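Local coordinates for protein ribokinase RBSK (Mycobacterium tuberculosis, PDB 3GO6) that probably phosphorylates D-ribose at O-5 with ATP and magnesium, yielding D-ribose 5-phosphate for nucleotide synthesis and the pentose phosphate pathway, at residues A[147-150]-A[151-155]; A[163-167]-A[168-172]; A[247-250]-A[251-255]. All coordinates share one frame; numbering follows the deposited sequence.

How the contacts relate
Followed from the N terminus, the three contacts come in series, each closing within one unbroken run of residues, so none nests in or crosses another. Contact 1 turns the chain out of strand 146-149 and into helix 155-167. Contact 2 ends that helix and leads into strand 171-175, completing a beta-alpha-beta unit. Here the two meet: Leu147 N lies 2.8 Å from Val171 O, a probable hydrogen bond between neighbouring strands, and Leu147 packs on Ala165. Contact 3, inside helix 246-257, receives Leu148 of contact 1 against Ala251, Gly252 and Ala255. Contacts 1 and 3 also share the ribose, while contact 2 remains about 7 Å from contact 3 at the nearest atoms.

Contact 1 (A[147-150]-A[151-155]); sequences LLTQ and LEIPV. With RIB (alpha-D-ribofuranose), chain C.
Ile153 folds back over Thr149 and Gln150, its side chain crossing that of Thr149 at about a right angle. The CD1 methyl of Ile153 meets Thr149 OG1 at 3.7 Å, a van der Waals contact; the hydroxyl's hydrogen bond goes to Val25 O on the neighbouring strand 21-25. With CG1 held between the backbone N and the carbonyl carbon (chi1 58°), the longer branch of Ile153 runs back along the turn, and CG1 lies 3.4 Å from Gln150 O. That carbonyl oxygen is buried here without a polar partner.

Gln150 sends its bent chain a different way. Its amide nitrogen is held by Gln62 of helix 58-68, while OE1 accepts from a water at 2.7 Å. The same water accepts from Glu152 N at 3.1 Å, so one buried glutamine ties the turn to helix 58-68 and, through the water, to the backbone just ahead. Leu151 packs on Val174 of strand 171-175 and on Leu186 and Leu189 of helix 183-192.

Glu152 reaches the sugar by an extended chain beyond CG (chi2 -177°). Its OE2 takes a short 2.5 Å hydrogen bond from ribose O1, and OE1 is gripped by Ser27 and Asn29, which should keep the carboxylate from turning. Thr45 of the second subunit packs against this residue. Pro154 occupies the N-cap position of helix 155-167. A loop leaving the C-terminal end of a parallel strand and offering a carboxylate to the substrate is characteristic of the ribose pocket in PfkB-family sugar kinases.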
loop_
_atom_site.group_PDB
_atom_site.type_symbol
_atom_site.label_atom_id
_atom_site.label_comp_id
_atom_site.label_asym_id
_atom_site.label_seq_id
_atom_site.Cartn_x
_atom_site.Cartn_y
_atom_site.Cartn_z
ATOM N N LEU A 147 -17.975 2.361 26.590
ATOM C CA LEU A 147 -17.830 1.682 25.302
ATOM C C LEU A 147 -17.353 2.698 24.258
ATOM O O LEU A 147 -17.950 3.754 24.102
ATOM C CB LEU A 147 -19.147 1.045 24.833
ATOM C CG LEU A 147 -19.206 0.747 23.318
ATOM C CD1 LEU A 147 -18.444 -0.506 22.931
ATOM C CD2 LEU A 147 -20.612 0.696 22.799
ATOM N N LEU A 148 -16.260 2.393 23.563
ATOM C CA LEU A 148 -15.838 3.227 22.452
ATOM C C LEU A 148 -15.863 2.399 21.162
ATOM O O LEU A 148 -15.276 1.301 21.093
ATOM C CB LEU A 148 -14.449 3.830 22.745
ATOM C CG LEU A 148 -13.750 4.600 21.624
ATOM C CD1 LEU A 148 -14.566 5.819 21.188
ATOM C CD2 LEU A 148 -12.336 4.999 22.040
ATOM N N THR A 149 -16.544 2.914 20.145
ATOM C CA THR A 149 -16.687 2.187 18.892
ATOM C C THR A 149 -16.517 3.127 17.690
ATOM O O THR A 149 -16.579 4.348 17.851
ATOM C CB THR A 149 -18.038 1.397 18.863
ATOM O OG1 THR A 149 -17.999 0.407 17.835
ATOM C CG2 THR A 149 -19.219 2.319 18.641
ATOM N N GLN A 150 -16.231 2.561 16.516
ATOM C CA GLN A 150 -16.087 3.326 15.263
ATOM C C GLN A 150 -16.748 2.513 14.167
ATOM O O GLN A 150 -17.339 1.469 14.446
ATOM C CB GLN A 150 -14.615 3.630 14.871
ATOM C CG GLN A 150 -13.633 3.742 16.055
ATOM C CD GLN A 150 -13.324 2.368 16.685
ATOM O OE1 GLN A 150 -13.358 1.347 15.997
ATOM N NE2 GLN A 150 -13.033 2.351 17.984
ATOM N N LEU A 151 -16.652 2.991 12.927
ATOM C CA LEU A 151 -17.532 2.502 11.880
ATOM C C LEU A 151 -16.853 1.745 10.736
ATOM O O LEU A 151 -17.444 1.611 9.652
ATOM C CB LEU A 151 -18.413 3.660 11.354
ATOM C CG LEU A 151 -19.108 4.575 12.389
ATOM C CD1 LEU A 151 -19.907 5.681 11.705
ATOM C CD2 LEU A 151 -20.010 3.781 13.329
ATOM N N GLU A 152 -15.639 1.219 10.959
ATOM C CA GLU A 152 -15.036 0.323 9.951
ATOM C C GLU A 152 -15.595 -1.102 10.064
ATOM O O GLU A 152 -15.604 -1.860 9.083
ATOM C CB GLU A 152 -13.504 0.290 10.046
ATOM C CG GLU A 152 -12.816 1.673 9.907
ATOM C CD GLU A 152 -11.276 1.560 9.939
ATOM O OE1 GLU A 152 -10.734 0.457 10.252
ATOM O OE2 GLU A 152 -10.607 2.561 9.618
ATOM N N ILE A 153 -16.045 -1.460 11.262
ATOM C CA ILE A 153 -16.784 -2.694 11.490
ATOM C C ILE A 153 -18.262 -2.451 11.053
ATOM O O ILE A 153 -18.657 -1.300 10.841
ATOM C CB ILE A 153 -16.727 -3.068 12.992
ATOM C CG1 ILE A 153 -17.307 -1.922 13.862
ATOM C CG2 ILE A 153 -15.276 -3.394 13.398
ATOM C CD1 ILE A 153 -17.580 -2.303 15.332
ATOM N N PRO A 154 -19.074 -3.524 10.926
ATOM C CA PRO A 154 -20.495 -3.327 10.593
ATOM C C PRO A 154 -21.181 -2.372 11.573
ATOM O O PRO A 154 -21.018 -2.509 12.789
ATOM C CB PRO A 154 -21.084 -4.738 10.720
ATOM C CG PRO A 154 -19.898 -5.657 10.397
ATOM C CD PRO A 154 -18.730 -4.959 11.072
ATOM N N VAL A 155 -21.936 -1.402 11.056
ATOM C CA VAL A 155 -22.643 -0.478 11.953
ATOM C C VAL A 155 -23.602 -1.240 12.881
ATOM O O VAL A 155 -23.758 -0.880 14.044
ATOM C CB VAL A 155 -23.341 0.697 11.202
ATOM C CG1 VAL A 155 -23.983 1.660 12.214
ATOM C CG2 VAL A 155 -22.317 1.468 10.376
HETATM O O5 RIB C . -6.987 6.666 12.112
HETATM C C5 RIB C . -5.915 5.978 11.429
HETATM C C4 RIB C . -6.300 4.497 11.262
HETATM O O4 RIB C . -7.365 4.416 10.293
HETATM C C3 RIB C . -5.185 3.643 10.681
HETATM O O3 RIB C . -4.424 2.905 11.669
HETATM C C2 RIB C . -5.888 2.746 9.679
HETATM O O2 RIB C . -5.739 1.359 10.008
HETATM C C1 RIB C . -7.349 3.164 9.628
HETATM O O1 RIB C . -8.194 2.265 10.358
HETATM O O HOH W 1 -13.885 0.520 13.457
#

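Contact 2 (A[163-167]-A[168-172]); sequences RAAQS and ADAVV
Ala165 O, at the end of helix 155-167, takes the amide of Ala170 at 2.9 Å and, weakly, that of Ala168. The first of these, together with Asp169 N to Gln166 O, also 2.9 Å, makes a Schellman motif, with Asp169 at positive phi (53°) as the C-prime residue. Both of its donors sit above the planes of the carbonyls they reach. Ala168 N is directed mainly to Ala164 O, the last regular helical step.

The reversal brings methyl against methyl: Ala170 CB lies 3.9 Å from Ala165 CB, and Val172 CG2 follows at 4.3 Å from the same atom of Ala165. This helix end faces strand 146-149, where the beta-alpha-beta unit returns to the sheet. Gln166 crosses Val172 at about a right angle, placing both CB and NE2 beside CG2; NE2 itself is bonded to Ile192 O. A water donates to Ala170 O.

Ser167, the last helical residue, reaches back one turn to Arg163. With OG anti to its own carbonyl carbon (chi1 -70°), the hydroxyl of Ser167 bonds Arg163 O at 3.2 Å, and Ser167 N reaches that oxygen from the opposite face of the carbonyl plane.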
loop_
_atom_site.group_PDB
_atom_site.type_symbol
_atom_site.label_atom_id
_atom_site.label_comp_id
_atom_site.label_asym_id
_atom_site.label_seq_id
_atom_site.Cartn_x
_atom_site.Cartn_y
_atom_site.Cartn_z
ATOM N N ARG A 163 -26.167 -0.874 22.486
ATOM C CA ARG A 163 -27.388 -1.246 23.228
ATOM C C ARG A 163 -27.072 -2.048 24.488
ATOM O O ARG A 163 -27.669 -1.802 25.545
ATOM C CB ARG A 163 -28.370 -2.002 22.339
ATOM C CG ARG A 163 -29.112 -1.100 21.378
ATOM C CD ARG A 163 -29.785 -1.888 20.271
ATOM N NE ARG A 163 -30.655 -1.009 19.501
ATOM C CZ ARG A 163 -31.196 -1.311 18.326
ATOM N NH1 ARG A 163 -30.961 -2.486 17.752
ATOM N NH2 ARG A 163 -31.968 -0.419 17.718
ATOM N N ALA A 164 -26.129 -2.989 24.380
ATOM C CA ALA A 164 -25.638 -3.735 25.553
ATOM C C ALA A 164 -24.987 -2.808 26.581
ATOM O O ALA A 164 -25.341 -2.830 27.762
ATOM C CB ALA A 164 -24.673 -4.814 25.125
ATOM N N ALA A 165 -24.052 -1.971 26.129
ATOM C CA ALA A 165 -23.405 -1.007 27.009
ATOM C C ALA A 165 -24.421 -0.114 27.718
ATOM O O ALA A 165 -24.311 0.119 28.921
ATOM C CB ALA A 165 -22.390 -0.143 26.233
ATOM N N GLN A 166 -25.405 0.385 26.978
ATOM C CA GLN A 166 -26.366 1.312 27.570
ATOM C C GLN A 166 -27.253 0.662 28.636
ATOM O O GLN A 166 -27.575 1.293 29.648
ATOM C CB GLN A 166 -27.230 1.982 26.509
ATOM C CG GLN A 166 -27.695 3.351 26.956
ATOM C CD GLN A 166 -28.082 4.226 25.800
ATOM O OE1 GLN A 166 -28.970 3.873 25.027
ATOM N NE2 GLN A 166 -27.423 5.387 25.672
ATOM N N SER A 167 -27.632 -0.595 28.410
ATOM C CA SER A 167 -28.386 -1.353 29.407
ATOM C C SER A 167 -27.635 -1.439 30.724
ATOM O O SER A 167 -28.249 -1.388 31.788
ATOM C CB SER A 167 -28.709 -2.756 28.899
ATOM O OG SER A 167 -29.674 -2.682 27.866
ATOM N N ALA A 168 -26.308 -1.557 30.645
ATOM C CA ALA A 168 -25.446 -1.634 31.828
ATOM C C ALA A 168 -24.997 -0.252 32.310
ATOM O O ALA A 168 -24.098 -0.139 33.153
ATOM C CB ALA A 168 -24.239 -2.529 31.547
ATOM N N ASP A 169 -25.655 0.783 31.786
ATOM C CA ASP A 169 -25.363 2.201 32.069
ATOM C C ASP A 169 -23.895 2.606 31.860
ATOM O O ASP A 169 -23.372 3.461 32.577
ATOM C CB ASP A 169 -25.914 2.653 33.445
ATOM C CG ASP A 169 -25.938 4.198 33.615
ATOM O OD1 ASP A 169 -26.341 4.937 32.669
ATOM O OD2 ASP A 169 -25.549 4.679 34.714
ATOM N N ALA A 170 -23.252 1.997 30.862
ATOM C CA ALA A 170 -21.949 2.465 30.370
ATOM C C ALA A 170 -22.140 3.628 29.402
ATOM O O ALA A 170 -23.161 3.706 28.703
ATOM C CB ALA A 170 -21.214 1.348 29.680
ATOM N N VAL A 171 -21.151 4.515 29.339
ATOM C CA VAL A 171 -21.140 5.566 28.327
ATOM C C VAL A 171 -21.033 4.978 26.902
ATOM O O VAL A 171 -20.147 4.174 26.621
ATOM C CB VAL A 171 -19.974 6.548 28.563
ATOM C CG1 VAL A 171 -19.911 7.606 27.439
ATOM C CG2 VAL A 171 -20.099 7.202 29.934
ATOM N N VAL A 172 -21.935 5.385 26.011
ATOM C CA VAL A 172 -21.826 5.025 24.601
ATOM C C VAL A 172 -21.086 6.147 23.859
ATOM O O VAL A 172 -21.602 7.249 23.694
ATOM C CB VAL A 172 -23.192 4.726 23.941
ATOM C CG1 VAL A 172 -23.009 4.445 22.465
ATOM C CG2 VAL A 172 -23.878 3.533 24.632
HETATM O O HOH W 2 -25.430 4.985 28.504
#

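Contact 3 (A[247-250]-A[251-255]); sequences GDVF and AGVLA. With RIB (alpha-D-ribofuranose), chain C.
Asp248 OD2 accepts a short 2.5 Å hydrogen bond from ribose O5, while the backbone of the same residue belongs to the first turn of helix 246-257, where Gly252 N bonds Asp248 O at 3.0 Å and Ala251 N bonds Gly247 O. CG stands anti to the carbonyl carbon, and this torsion, chi1 -68°, sets the carboxylate at the ribose end of the helix.

Asn61, itself bonded to the ribose, also donates to OD2; behind it Gln62 donates to OD1. Helix 58-68 thus grips both oxygens, which should restrain the carboxylate's rotation. Further along, the backbone ladder continues with Val253 N to Val249 O, close to straight at 168°, and Leu254 N to Phe250 O.

The side chains one turn apart pack alongside these bonds. Val249 CG1 touches Val253 CG2 at 4.2 Å, and that same Val253 methyl also rests 3.3 Å from Val249 O. Phe250 CE2 meets Leu254 CD2 at 4.3 Å, the methyl approaching the ring obliquely. Phe250, its CG anti to the backbone N (chi1 179°), leans on Ala275 and Cys276 of helix 265-282, and together with Leu254 on Ile197 of the central sheet. Val249 also packs on Ala282, one of the residues forming the magnesium site in this model.

A buried helix whose first turn carries Asp248 towards the sugar's O5, beside Gly247, which contacts ADP in another structure of this protein, bears the Gly-Ala-Gly-Asp signature of PfkB kinases, consistent with Asp248 acting as the catalytic base.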
loop_
_atom_site.group_PDB
_atom_site.type_symbol
_atom_site.label_atom_id
_atom_site.label_comp_id
_atom_site.label_asym_id
_atom_site.label_seq_id
_atom_site.Cartn_x
_atom_site.Cartn_y
_atom_site.Cartn_z
ATOM N N GLY A 247 -6.181 11.550 15.613
ATOM C CA GLY A 247 -7.615 11.475 15.918
ATOM C C GLY A 247 -7.965 10.264 16.773
ATOM O O GLY A 247 -8.796 10.350 17.665
ATOM N N ASP A 248 -7.325 9.120 16.500
ATOM C CA ASP A 248 -7.536 7.906 17.313
ATOM C C ASP A 248 -7.003 8.107 18.708
ATOM O O ASP A 248 -7.589 7.630 19.671
ATOM C CB ASP A 248 -6.833 6.700 16.675
ATOM C CG ASP A 248 -7.474 6.292 15.364
ATOM O OD1 ASP A 248 -8.702 6.524 15.210
ATOM O OD2 ASP A 248 -6.748 5.774 14.478
ATOM N N VAL A 249 -5.872 8.808 18.819
ATOM C CA VAL A 249 -5.323 9.157 20.135
ATOM C C VAL A 249 -6.306 10.043 20.906
ATOM O O VAL A 249 -6.631 9.772 22.064
ATOM C CB VAL A 249 -3.914 9.823 20.039
ATOM C CG1 VAL A 249 -3.448 10.268 21.435
ATOM C CG2 VAL A 249 -2.879 8.829 19.447
ATOM N N PHE A 250 -6.798 11.097 20.258
ATOM C CA PHE A 250 -7.813 11.963 20.887
ATOM C C PHE A 250 -8.984 11.117 21.422
ATOM O O PHE A 250 -9.384 11.269 22.580
ATOM C CB PHE A 250 -8.288 13.017 19.872
ATOM C CG PHE A 250 -9.358 13.950 20.405
ATOM C CD1 PHE A 250 -9.018 15.248 20.810
ATOM C CD2 PHE A 250 -10.696 13.543 20.476
ATOM C CE1 PHE A 250 -9.998 16.129 21.307
ATOM C CE2 PHE A 250 -11.688 14.406 20.975
ATOM C CZ PHE A 250 -11.331 15.711 21.389
ATOM N N ALA A 251 -9.502 10.199 20.601
ATOM C CA ALA A 251 -10.693 9.416 20.966
ATOM C C ALA A 251 -10.420 8.472 22.134
ATOM O O ALA A 251 -11.233 8.370 23.071
ATOM C CB ALA A 251 -11.211 8.639 19.759
ATOM N N GLY A 252 -9.276 7.785 22.087
ATOM C CA GLY A 252 -8.924 6.831 23.149
ATOM C C GLY A 252 -8.707 7.539 24.467
ATOM O O GLY A 252 -9.141 7.059 25.529
ATOM N N VAL A 253 -8.032 8.683 24.416
ATOM C CA VAL A 253 -7.829 9.494 25.635
ATOM C C VAL A 253 -9.143 10.075 26.176
ATOM O O VAL A 253 -9.346 10.128 27.402
ATOM C CB VAL A 253 -6.776 10.608 25.414
ATOM C CG1 VAL A 253 -6.694 11.551 26.643
ATOM C CG2 VAL A 253 -5.436 9.969 25.134
ATOM N N LEU A 254 -10.031 10.498 25.278
ATOM C CA LEU A 254 -11.344 10.964 25.701
ATOM C C LEU A 254 -12.074 9.842 26.451
ATOM O O LEU A 254 -12.633 10.071 27.548
ATOM C CB LEU A 254 -12.174 11.482 24.517
ATOM C CG LEU A 254 -13.380 12.337 24.925
ATOM C CD1 LEU A 254 -12.903 13.723 25.377
ATOM C CD2 LEU A 254 -14.390 12.486 23.791
ATOM N N ALA A 255 -12.063 8.636 25.879
ATOM C CA ALA A 255 -12.705 7.474 26.520
ATOM C C ALA A 255 -12.101 7.167 27.890
ATOM O O ALA A 255 -12.828 6.810 28.830
ATOM C CB ALA A 255 -12.630 6.234 25.619
HETATM O O5 RIB C . -6.987 6.666 12.112
HETATM C C5 RIB C . -5.915 5.978 11.429
HETATM C C4 RIB C . -6.300 4.497 11.262
HETATM O O4 RIB C . -7.365 4.416 10.293
HETATM C C3 RIB C . -5.185 3.643 10.681
HETATM O O3 RIB C . -4.424 2.905 11.669
HETATM C C2 RIB C . -5.888 2.746 9.679
HETATM O O2 RIB C . -5.739 1.359 10.008
HETATM C C1 RIB C . -7.349 3.164 9.628
HETATM O O1 RIB C . -8.194 2.265 10.358
#